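Ribonuclease S-F11 (Nicotiana alata, PDB 1IOO) cleaves RNA as a secreted stylar ribonuclease of the T2 family and is associated with gametophytic self-incompatibility, by which the plant rejects its own pollen. Local coordinates at residues His124-Ile127 / Ser131-Phe134; Asp136-Ile141 / Gln146-Ile151; Leu70-Asp75 / Glu80-Lys85. All coordinates share one frame; numbering follows the deposited sequence.

Contact 1. Residues His124-Ile127 / Ser131-Phe134; sequences HRII and SYTF
Tyr-132 lays one face of its ring against Ile-126, whose CG2 methyl sits over the ring centre. The CH-pi contact is well centred: Ile-126 CG2 lies 3.8 Å from the Tyr-132 ring centroid and only 13° off the normal. With CG1 opposite the carbonyl carbon (chi1 -64°), Ile-126 brings both branches down on the ring, and its CG1 comes within 3.8 Å of Tyr-132 CD2. The two side chains run antiparallel past one another.

At the far end of the ring the phenol turns polar. Tyr-132 OH donates to Ile-127 O at 2.8 Å, in the carbonyl plane and on a lone pair, with a C=O...O angle of 125°. That oxygen lies near the ring plane, beyond the edge, so the face and the hydroxyl serve different residues. Ile-127 N is 3.0 Å from Tyr-132 OH, and Ile-127 CG1 also borders the hydroxyl. Cutting Tyr-132 back to an alanine removes both ring and hydroxyl, which is likely to leave Ile-127 O without its phenol donor and a gap against Ile-126 CG2.

Further out, Phe-194 of strand 192-194 touches both Ile-126 and Tyr-132, and Tyr-132 pairs by backbone with Val-192. Arg-125, with positive phi, is the C' residue of a Schellman motif ending helix 117-123. The tyrosine thus pins the chain as it leaves this helix stop and turns back into the small antiparallel sheet of strands 130-132 and 192-194.

Contact 2. Residues Asp136-Ile141 / Gln146-Ile151; sequences DIFDAI and QENPDI
Phe-138, Ile-141 and Ile-137 put three bumps on one side of helix 134-145, and Pro-149, Ile-151 and Asn-148 shape the surface that receives them. Pro-149 is the central knob: its ring edges into the notch between Phe-138 and Ile-141, one turn apart on the helix. On one side Pro-149 CD lies over the Phe-138 ring, 4.0 Å from the centroid and 28° off the normal, a CH-pi contact displaced toward the CE1 corner. On the other side, Pro-149 CB meets Ile-141 CG2 at 3.6 Å, and CG of the proline rests against the same methyl.

Phe-138 reaches this far because its CG stands opposite the backbone N (chi1 179°), which carries the ring across the proline, at about a right angle to it, as far as Asn-148. There the tip, Phe-138 CZ, approaches Asn-148 OD1 at 3.3 Å near the ring plane, with ring and amide turned 61° from each other. The same OD1 accepts a hydrogen bond from Lys-142 NZ, so the ring borders an oxygen that already has a polar mate.

Ile-151 fills the second hollow, between Ile-137 and Ile-141. Its CD1 comes 4.0 Å from Ile-141 CG1, while Ile-151 CG2 meets Ile-137 CG2 at 4.0 Å. Its CG1 settles over the helix backbone at Phe-138 CA, also at 4.0 Å. The isoleucines cross at a slant.

Ile-166 and Leu-163 of strand 162-170 continue this packing behind Ile-141 and Ile-151. Helix 134-145, a short loop and strand 150-154 follow one another, and the helix packs by apolar side chains against the antiparallel sheet of the RNase T2 fold.

Contact 3. Residues Leu70-Asp75 / Glu80-Lys85; sequences LKFEQD and EQPSWK
Phe-72 packs on Pro-82 where two consecutive helices of the RNase T2 fold, 74-80 and 82-92, follow each other almost without a break. Gln-81 makes the join: with positive phi it leaves the first helix and takes the N-cap position of the second, which puts Pro-82 at the first turn. Glu-73 holds the corresponding N-cap position of helix 74-80, directly after Phe-72.

The packing centres on a CH-pi contact. Pro-82 CG stands over the centre of the Phe-72 ring, 3.5 Å from the centroid and just 6° off the normal, so all six ring carbons have it at nearly the same distance. Pro-82 CB adds a looser touch at 4.0 Å from Phe-72 CZ. With CG opposite the carbonyl carbon (chi1 -58°), the phenylalanine swings its ring across to the proline, and the two side chains pass in opposite directions. Ser-83 joins the packing too, its OG in van der Waals contact 3.5 Å from Phe-72 CE1, obliquely to the ring.

This places the contact beside the catalytic region. By similarity Gln-69 and Leu-70 bind the 3'-phosphate end of RNA, and helix 82-92 carries Gln-87, an active-site residue by similarity, and His-91, the proton acceptor.

The polar links run through Gln-69 and solvent. Gln-69 OE1 accepts from the backbone N of both Ser-83 and Trp-84, tying the start of helix 82-92 to the segment before Leu-70. One water bridges the segments: it lies 2.9 Å from Ser-83 OG in a hydrogen bond and accepts a weak one from Lys-71 N at 3.3 Å.

From the N terminus, contact 3 comes first and closes a short excursion of the chain through helix 74-80, bringing Phe-72 ahead of it against the first turn of helix 82-92. The chain then crosses to the other side of the molecule. There contact 1 closes the loop between helix 117-123 and strand 130-132, and contact 2 closes the next return, from helix 134-145 to strand 150-154. All three are in series, none enclosing or crossing another. Contacts 1 and 2 share a boundary, where Phe-134 CE1 packs 3.4 Å from Ile-151 CB and Ile-126 rests on helix 134-145; contact 3 lies about 30 Å from contact 2, centre to centre.

Contact 1. Residues His124-Ile127 / Ser131-Phe134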
loop_
_atom_site.group_PDB
_atom_site.type_symbol
_atom_site.label_atom_id
_atom_site.label_comp_id
_atom_site.label_asym_id
_atom_site.label_seq_id
_atom_site.Cartn_x
_atom_site.Cartn_y
_atom_site.Cartn_z
ATOM N N HIS A 124 16.110 -8.680 -9.284
ATOM C CA HIS A 124 15.670 -8.684 -10.674
ATOM C C HIS A 124 16.349 -7.543 -11.437
ATOM O O HIS A 124 15.953 -7.184 -12.547
ATOM C CB HIS A 124 14.145 -8.547 -10.748
ATOM C CG HIS A 124 13.407 -9.792 -10.363
ATOM N ND1 HIS A 124 12.905 -10.681 -11.291
ATOM C CD2 HIS A 124 13.075 -10.292 -9.149
ATOM C CE1 HIS A 124 12.293 -11.671 -10.665
ATOM N NE2 HIS A 124 12.383 -11.459 -9.364
ATOM N N ARG A 125 17.375 -6.979 -10.807
ATOM C CA ARG A 125 18.170 -5.897 -11.375
ATOM C C ARG A 125 17.356 -4.628 -11.570
ATOM O O ARG A 125 17.577 -3.866 -12.511
ATOM C CB ARG A 125 18.832 -6.363 -12.671
ATOM C CG ARG A 125 19.798 -7.515 -12.399
ATOM C CD ARG A 125 20.575 -7.957 -13.622
ATOM N NE ARG A 125 21.456 -9.075 -13.291
ATOM C CZ ARG A 125 22.287 -9.656 -14.149
ATOM N NH1 ARG A 125 22.356 -9.227 -15.402
ATOM N NH2 ARG A 125 23.044 -10.673 -13.753
ATOM N N ILE A 126 16.405 -4.414 -10.667
ATOM C CA ILE A 126 15.581 -3.209 -10.675
ATOM C C ILE A 126 15.815 -2.434 -9.387
ATOM O O ILE A 126 15.396 -2.864 -8.313
ATOM C CB ILE A 126 14.075 -3.564 -10.814
ATOM C CG1 ILE A 126 13.819 -4.227 -12.173
ATOM C CG2 ILE A 126 13.214 -2.307 -10.689
ATOM C CD1 ILE A 126 12.414 -4.801 -12.323
ATOM N N ILE A 127 16.517 -1.309 -9.487
ATOM C CA ILE A 127 16.849 -0.522 -8.307
ATOM C C ILE A 127 16.506 0.954 -8.490
ATOM O O ILE A 127 16.380 1.439 -9.613
ATOM C CB ILE A 127 18.351 -0.656 -7.965
ATOM C CG1 ILE A 127 19.203 -0.238 -9.166
ATOM C CG2 ILE A 127 18.660 -2.093 -7.558
ATOM C CD1 ILE A 127 20.706 -0.247 -8.891
ATOM N N SER A 131 15.113 3.800 -14.720
ATOM C CA SER A 131 13.790 3.490 -15.236
ATOM C C SER A 131 13.746 2.095 -15.835
ATOM O O SER A 131 14.736 1.606 -16.383
ATOM C CB SER A 131 13.380 4.528 -16.276
ATOM O OG SER A 131 13.349 5.819 -15.692
ATOM N N TYR A 132 12.585 1.460 -15.734
ATOM C CA TYR A 132 12.407 0.107 -16.225
ATOM C C TYR A 132 11.056 -0.056 -16.880
ATOM O O TYR A 132 10.143 0.732 -16.634
ATOM C CB TYR A 132 12.519 -0.862 -15.051
ATOM C CG TYR A 132 13.738 -0.600 -14.204
ATOM C CD1 TYR A 132 13.728 0.385 -13.214
ATOM C CD2 TYR A 132 14.916 -1.310 -14.416
ATOM C CE1 TYR A 132 14.865 0.657 -12.460
ATOM C CE2 TYR A 132 16.059 -1.049 -13.666
ATOM C CZ TYR A 132 16.026 -0.064 -12.691
ATOM O OH TYR A 132 17.154 0.203 -11.951
ATOM N N THR A 133 10.918 -1.086 -17.707
ATOM C CA THR A 133 9.648 -1.335 -18.357
ATOM C C THR A 133 8.622 -1.812 -17.348
ATOM O O THR A 133 8.966 -2.416 -16.330
ATOM C CB THR A 133 9.749 -2.403 -19.475
ATOM O OG1 THR A 133 10.115 -3.671 -18.915
ATOM C CG2 THR A 133 10.774 -1.987 -20.516
ATOM N N PHE A 134 7.359 -1.521 -17.622
ATOM C CA PHE A 134 6.288 -1.953 -16.749
ATOM C C PHE A 134 6.319 -3.466 -16.567
ATOM O O PHE A 134 6.187 -3.968 -15.450
ATOM C CB PHE A 134 4.936 -1.547 -17.340
ATOM C CG PHE A 134 3.762 -2.123 -16.609
ATOM C CD1 PHE A 134 3.196 -1.452 -15.531
ATOM C CD2 PHE A 134 3.241 -3.356 -16.985
ATOM C CE1 PHE A 134 2.127 -2.003 -14.840
ATOM C CE2 PHE A 134 2.172 -3.916 -16.298
ATOM C CZ PHE A 134 1.615 -3.238 -15.224
#

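Contact 2. Residues Asp136-Ile141 / Gln146-Ile151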
loop_
_atom_site.group_PDB
_atom_site.type_symbol
_atom_site.label_atom_id
_atom_site.label_comp_id
_atom_site.label_asym_id
_atom_site.label_seq_id
_atom_site.Cartn_x
_atom_site.Cartn_y
_atom_site.Cartn_z
ATOM N N ASP A 136 8.794 -5.594 -16.784
ATOM C CA ASP A 136 9.891 -6.062 -15.938
ATOM C C ASP A 136 9.553 -5.888 -14.459
ATOM O O ASP A 136 9.815 -6.772 -13.645
ATOM C CB ASP A 136 11.191 -5.330 -16.278
ATOM C CG ASP A 136 11.842 -5.858 -17.550
ATOM O OD1 ASP A 136 11.358 -6.874 -18.089
ATOM O OD2 ASP A 136 12.841 -5.263 -18.002
ATOM N N ILE A 137 8.970 -4.744 -14.116
ATOM C CA ILE A 137 8.561 -4.497 -12.741
ATOM C C ILE A 137 7.461 -5.480 -12.334
ATOM O O ILE A 137 7.541 -6.124 -11.288
ATOM C CB ILE A 137 8.045 -3.046 -12.570
ATOM C CG1 ILE A 137 9.195 -2.066 -12.801
ATOM C CG2 ILE A 137 7.463 -2.849 -11.168
ATOM C CD1 ILE A 137 8.751 -0.619 -12.923
ATOM N N PHE A 138 6.445 -5.592 -13.185
ATOM C CA PHE A 138 5.328 -6.504 -12.957
ATOM C C PHE A 138 5.825 -7.944 -12.734
ATOM O O PHE A 138 5.459 -8.591 -11.752
ATOM C CB PHE A 138 4.391 -6.449 -14.169
ATOM C CG PHE A 138 3.204 -7.363 -14.078
ATOM C CD1 PHE A 138 1.981 -6.897 -13.607
ATOM C CD2 PHE A 138 3.303 -8.688 -14.482
ATOM C CE1 PHE A 138 0.871 -7.748 -13.541
ATOM C CE2 PHE A 138 2.204 -9.538 -14.420
ATOM C CZ PHE A 138 0.989 -9.065 -13.949
ATOM N N ASP A 139 6.660 -8.432 -13.647
ATOM C CA ASP A 139 7.187 -9.793 -13.550
ATOM C C ASP A 139 7.937 -10.023 -12.235
ATOM O O ASP A 139 7.771 -11.058 -11.591
ATOM C CB ASP A 139 8.118 -10.099 -14.728
ATOM C CG ASP A 139 7.368 -10.300 -16.037
ATOM O OD1 ASP A 139 6.127 -10.445 -16.009
ATOM O OD2 ASP A 139 8.030 -10.332 -17.100
ATOM N N ALA A 140 8.769 -9.063 -11.846
ATOM C CA ALA A 140 9.537 -9.183 -10.615
ATOM C C ALA A 140 8.622 -9.327 -9.396
ATOM O O ALA A 140 8.825 -10.199 -8.552
ATOM C CB ALA A 140 10.451 -7.972 -10.455
ATOM N N ILE A 141 7.607 -8.474 -9.311
ATOM C CA ILE A 141 6.689 -8.517 -8.179
ATOM C C ILE A 141 5.860 -9.802 -8.172
ATOM O O ILE A 141 5.616 -10.381 -7.117
ATOM C CB ILE A 141 5.755 -7.283 -8.189
ATOM C CG1 ILE A 141 6.594 -5.999 -8.087
ATOM C CG2 ILE A 141 4.754 -7.360 -7.046
ATOM C CD1 ILE A 141 7.476 -5.909 -6.833
ATOM N N GLN A 146 2.583 -14.078 -6.580
ATOM C CA GLN A 146 2.027 -15.309 -7.170
ATOM C C GLN A 146 0.959 -14.979 -8.193
ATOM O O GLN A 146 1.046 -15.374 -9.359
ATOM C CB GLN A 146 1.468 -16.231 -6.079
ATOM C CG GLN A 146 2.559 -16.849 -5.218
ATOM C CD GLN A 146 2.040 -17.844 -4.197
ATOM O OE1 GLN A 146 0.976 -18.446 -4.368
ATOM N NE2 GLN A 146 2.811 -18.044 -3.134
ATOM N N GLU A 147 -0.076 -14.282 -7.744
ATOM C CA GLU A 147 -1.099 -13.814 -8.645
ATOM C C GLU A 147 -0.740 -12.411 -9.115
ATOM O O GLU A 147 0.168 -11.788 -8.563
ATOM C CB GLU A 147 -2.473 -13.843 -7.965
ATOM C CG GLU A 147 -2.897 -15.249 -7.505
ATOM C CD GLU A 147 -2.949 -16.280 -8.635
ATOM O OE1 GLU A 147 -2.515 -17.431 -8.400
ATOM O OE2 GLU A 147 -3.432 -15.955 -9.746
ATOM N N ASN A 148 -1.441 -11.913 -10.124
ATOM C CA ASN A 148 -1.124 -10.602 -10.685
ATOM C C ASN A 148 -1.193 -9.483 -9.659
ATOM O O ASN A 148 -2.202 -9.304 -8.977
ATOM C CB ASN A 148 -2.073 -10.251 -11.830
ATOM C CG ASN A 148 -1.824 -11.078 -13.064
ATOM O OD1 ASN A 148 -0.791 -11.733 -13.182
ATOM N ND2 ASN A 148 -2.763 -11.045 -14.002
ATOM N N PRO A 149 -0.102 -8.712 -9.539
ATOM C CA PRO A 149 -0.059 -7.588 -8.609
ATOM C C PRO A 149 -0.546 -6.378 -9.395
ATOM O O PRO A 149 -0.758 -6.479 -10.602
ATOM C CB PRO A 149 1.420 -7.470 -8.292
ATOM C CG PRO A 149 2.049 -7.769 -9.650
ATOM C CD PRO A 149 1.232 -8.967 -10.124
ATOM N N ASP A 150 -0.757 -5.252 -8.726
ATOM C CA ASP A 150 -1.135 -4.045 -9.443
ATOM C C ASP A 150 -0.055 -2.995 -9.303
ATOM O O ASP A 150 0.179 -2.473 -8.214
ATOM C CB ASP A 150 -2.481 -3.478 -8.972
ATOM C CG ASP A 150 -2.990 -2.352 -9.882
ATOM O OD1 ASP A 150 -2.750 -2.420 -11.107
ATOM O OD2 ASP A 150 -3.642 -1.408 -9.382
ATOM N N ILE A 151 0.648 -2.734 -10.399
ATOM C CA ILE A 151 1.691 -1.721 -10.411
ATOM C C ILE A 151 1.074 -0.361 -10.715
ATOM O O ILE A 151 0.535 -0.149 -11.798
ATOM C CB ILE A 151 2.756 -2.053 -11.472
ATOM C CG1 ILE A 151 3.241 -3.501 -11.296
ATOM C CG2 ILE A 151 3.914 -1.074 -11.373
ATOM C CD1 ILE A 151 3.706 -3.837 -9.893
#

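Contact 3. Residues Leu70-Asp75 / Glu80-Lys85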
loop_
_atom_site.group_PDB
_atom_site.type_symbol
_atom_site.label_atom_id
_atom_site.label_comp_id
_atom_site.label_asym_id
_atom_site.label_seq_id
_atom_site.Cartn_x
_atom_site.Cartn_y
_atom_site.Cartn_z
ATOM N N LEU A 70 3.151 9.710 6.486
ATOM C CA LEU A 70 4.105 10.622 5.862
ATOM C C LEU A 70 3.652 12.080 5.797
ATOM O O LEU A 70 4.494 12.973 5.773
ATOM C CB LEU A 70 4.422 10.124 4.451
ATOM C CG LEU A 70 5.032 8.719 4.392
ATOM C CD1 LEU A 70 5.123 8.267 2.942
ATOM C CD2 LEU A 70 6.402 8.729 5.053
ATOM N N LYS A 71 2.350 12.333 5.767
ATOM C CA LYS A 71 1.857 13.708 5.612
ATOM C C LYS A 71 1.819 14.496 6.923
ATOM O O LYS A 71 1.596 15.709 6.904
ATOM C CB LYS A 71 0.455 13.692 4.998
ATOM C CG LYS A 71 0.422 13.241 3.549
ATOM C CD LYS A 71 -0.884 12.543 3.200
ATOM C CE LYS A 71 -2.092 13.446 3.352
ATOM N NZ LYS A 71 -3.342 12.710 2.986
ATOM N N PHE A 72 2.051 13.838 8.053
ATOM C CA PHE A 72 1.955 14.534 9.333
ATOM C C PHE A 72 3.209 14.410 10.168
ATOM O O PHE A 72 3.972 13.451 10.039
ATOM C CB PHE A 72 0.771 13.983 10.147
ATOM C CG PHE A 72 -0.550 14.101 9.450
ATOM C CD1 PHE A 72 -0.974 13.127 8.549
ATOM C CD2 PHE A 72 -1.363 15.204 9.680
ATOM C CE1 PHE A 72 -2.194 13.255 7.888
ATOM C CE2 PHE A 72 -2.581 15.341 9.025
ATOM C CZ PHE A 72 -2.999 14.371 8.131
ATOM N N GLU A 73 3.419 15.405 11.021
ATOM C CA GLU A 73 4.520 15.384 11.961
ATOM C C GLU A 73 4.427 14.124 12.814
ATOM O O GLU A 73 3.330 13.604 13.034
ATOM C CB GLU A 73 4.453 16.614 12.871
ATOM C CG GLU A 73 4.660 17.962 12.178
ATOM C CD GLU A 73 3.365 18.621 11.690
ATOM O OE1 GLU A 73 3.337 19.870 11.626
ATOM O OE2 GLU A 73 2.390 17.908 11.366
ATOM N N GLN A 74 5.563 13.635 13.295
ATOM C CA GLN A 74 5.581 12.420 14.098
ATOM C C GLN A 74 4.702 12.532 15.348
ATOM O O GLN A 74 3.944 11.613 15.654
ATOM C CB GLN A 74 7.014 12.066 14.505
ATOM C CG GLN A 74 7.094 10.799 15.331
ATOM C CD GLN A 74 8.507 10.270 15.444
ATOM O OE1 GLN A 74 9.473 11.008 15.265
ATOM N NE2 GLN A 74 8.632 8.984 15.753
ATOM N N ASP A 75 4.796 13.645 16.072
ATOM C CA ASP A 75 4.007 13.802 17.294
ATOM C C ASP A 75 2.511 13.756 17.000
ATOM O O ASP A 75 1.774 12.988 17.620
ATOM C CB ASP A 75 4.374 15.099 18.023
ATOM C CG ASP A 75 3.652 15.244 19.355
ATOM O OD1 ASP A 75 3.429 14.218 20.035
ATOM O OD2 ASP A 75 3.317 16.385 19.731
ATOM N N GLU A 80 -2.733 11.797 17.332
ATOM C CA GLU A 80 -4.069 11.891 16.748
ATOM C C GLU A 80 -4.330 10.838 15.671
ATOM O O GLU A 80 -5.476 10.649 15.260
ATOM C CB GLU A 80 -4.311 13.303 16.219
ATOM C CG GLU A 80 -4.099 14.393 17.270
ATOM C CD GLU A 80 -4.783 14.089 18.594
ATOM O OE1 GLU A 80 -5.930 13.604 18.581
ATOM O OE2 GLU A 80 -4.173 14.346 19.653
ATOM N N GLN A 81 -3.274 10.182 15.194
ATOM C CA GLN A 81 -3.404 9.078 14.227
ATOM C C GLN A 81 -4.454 9.375 13.135
ATOM O O GLN A 81 -5.322 8.549 12.840
ATOM C CB GLN A 81 -3.777 7.821 15.030
ATOM C CG GLN A 81 -2.764 7.575 16.162
ATOM C CD GLN A 81 -3.114 6.459 17.122
ATOM O OE1 GLN A 81 -3.935 5.588 16.835
ATOM N NE2 GLN A 81 -2.465 6.476 18.281
ATOM N N PRO A 82 -4.323 10.517 12.454
ATOM C CA PRO A 82 -5.275 10.912 11.413
ATOM C C PRO A 82 -5.425 9.971 10.220
ATOM O O PRO A 82 -6.542 9.712 9.769
ATOM C CB PRO A 82 -4.782 12.298 11.010
ATOM C CG PRO A 82 -3.306 12.194 11.203
ATOM C CD PRO A 82 -3.183 11.451 12.511
ATOM N N SER A 83 -4.314 9.468 9.695
ATOM C CA SER A 83 -4.383 8.610 8.521
ATOM C C SER A 83 -4.866 7.215 8.859
ATOM O O SER A 83 -5.639 6.630 8.103
ATOM C CB SER A 83 -3.039 8.566 7.802
ATOM O OG SER A 83 -2.716 9.867 7.350
ATOM N N TRP A 84 -4.410 6.669 9.983
ATOM C CA TRP A 84 -4.868 5.352 10.388
ATOM C C TRP A 84 -6.369 5.371 10.634
ATOM O O TRP A 84 -7.083 4.454 10.227
ATOM C CB TRP A 84 -4.131 4.873 11.643
ATOM C CG TRP A 84 -2.653 4.783 11.435
ATOM C CD1 TRP A 84 -2.003 4.541 10.248
ATOM C CD2 TRP A 84 -1.627 4.980 12.421
ATOM N NE1 TRP A 84 -0.643 4.593 10.440
ATOM C CE2 TRP A 84 -0.384 4.858 11.757
ATOM C CE3 TRP A 84 -1.636 5.253 13.797
ATOM C CZ2 TRP A 84 0.840 5.002 12.421
ATOM C CZ3 TRP A 84 -0.411 5.398 14.461
ATOM C CH2 TRP A 84 0.806 5.271 13.766
ATOM N N LYS A 85 -6.847 6.431 11.284
ATOM C CA LYS A 85 -8.272 6.564 11.551
ATOM C C LYS A 85 -9.065 6.659 10.250
ATOM O O LYS A 85 -10.071 5.978 10.076
ATOM C CB LYS A 85 -8.569 7.809 12.401
ATOM C CG LYS A 85 -10.068 7.974 12.677
ATOM C CD LYS A 85 -10.427 9.331 13.272
ATOM C CE LYS A 85 -9.900 9.502 14.671
ATOM N NZ LYS A 85 -10.459 10.755 15.258
HETATM O O HOH W 1 -0.261 10.297 5.939
#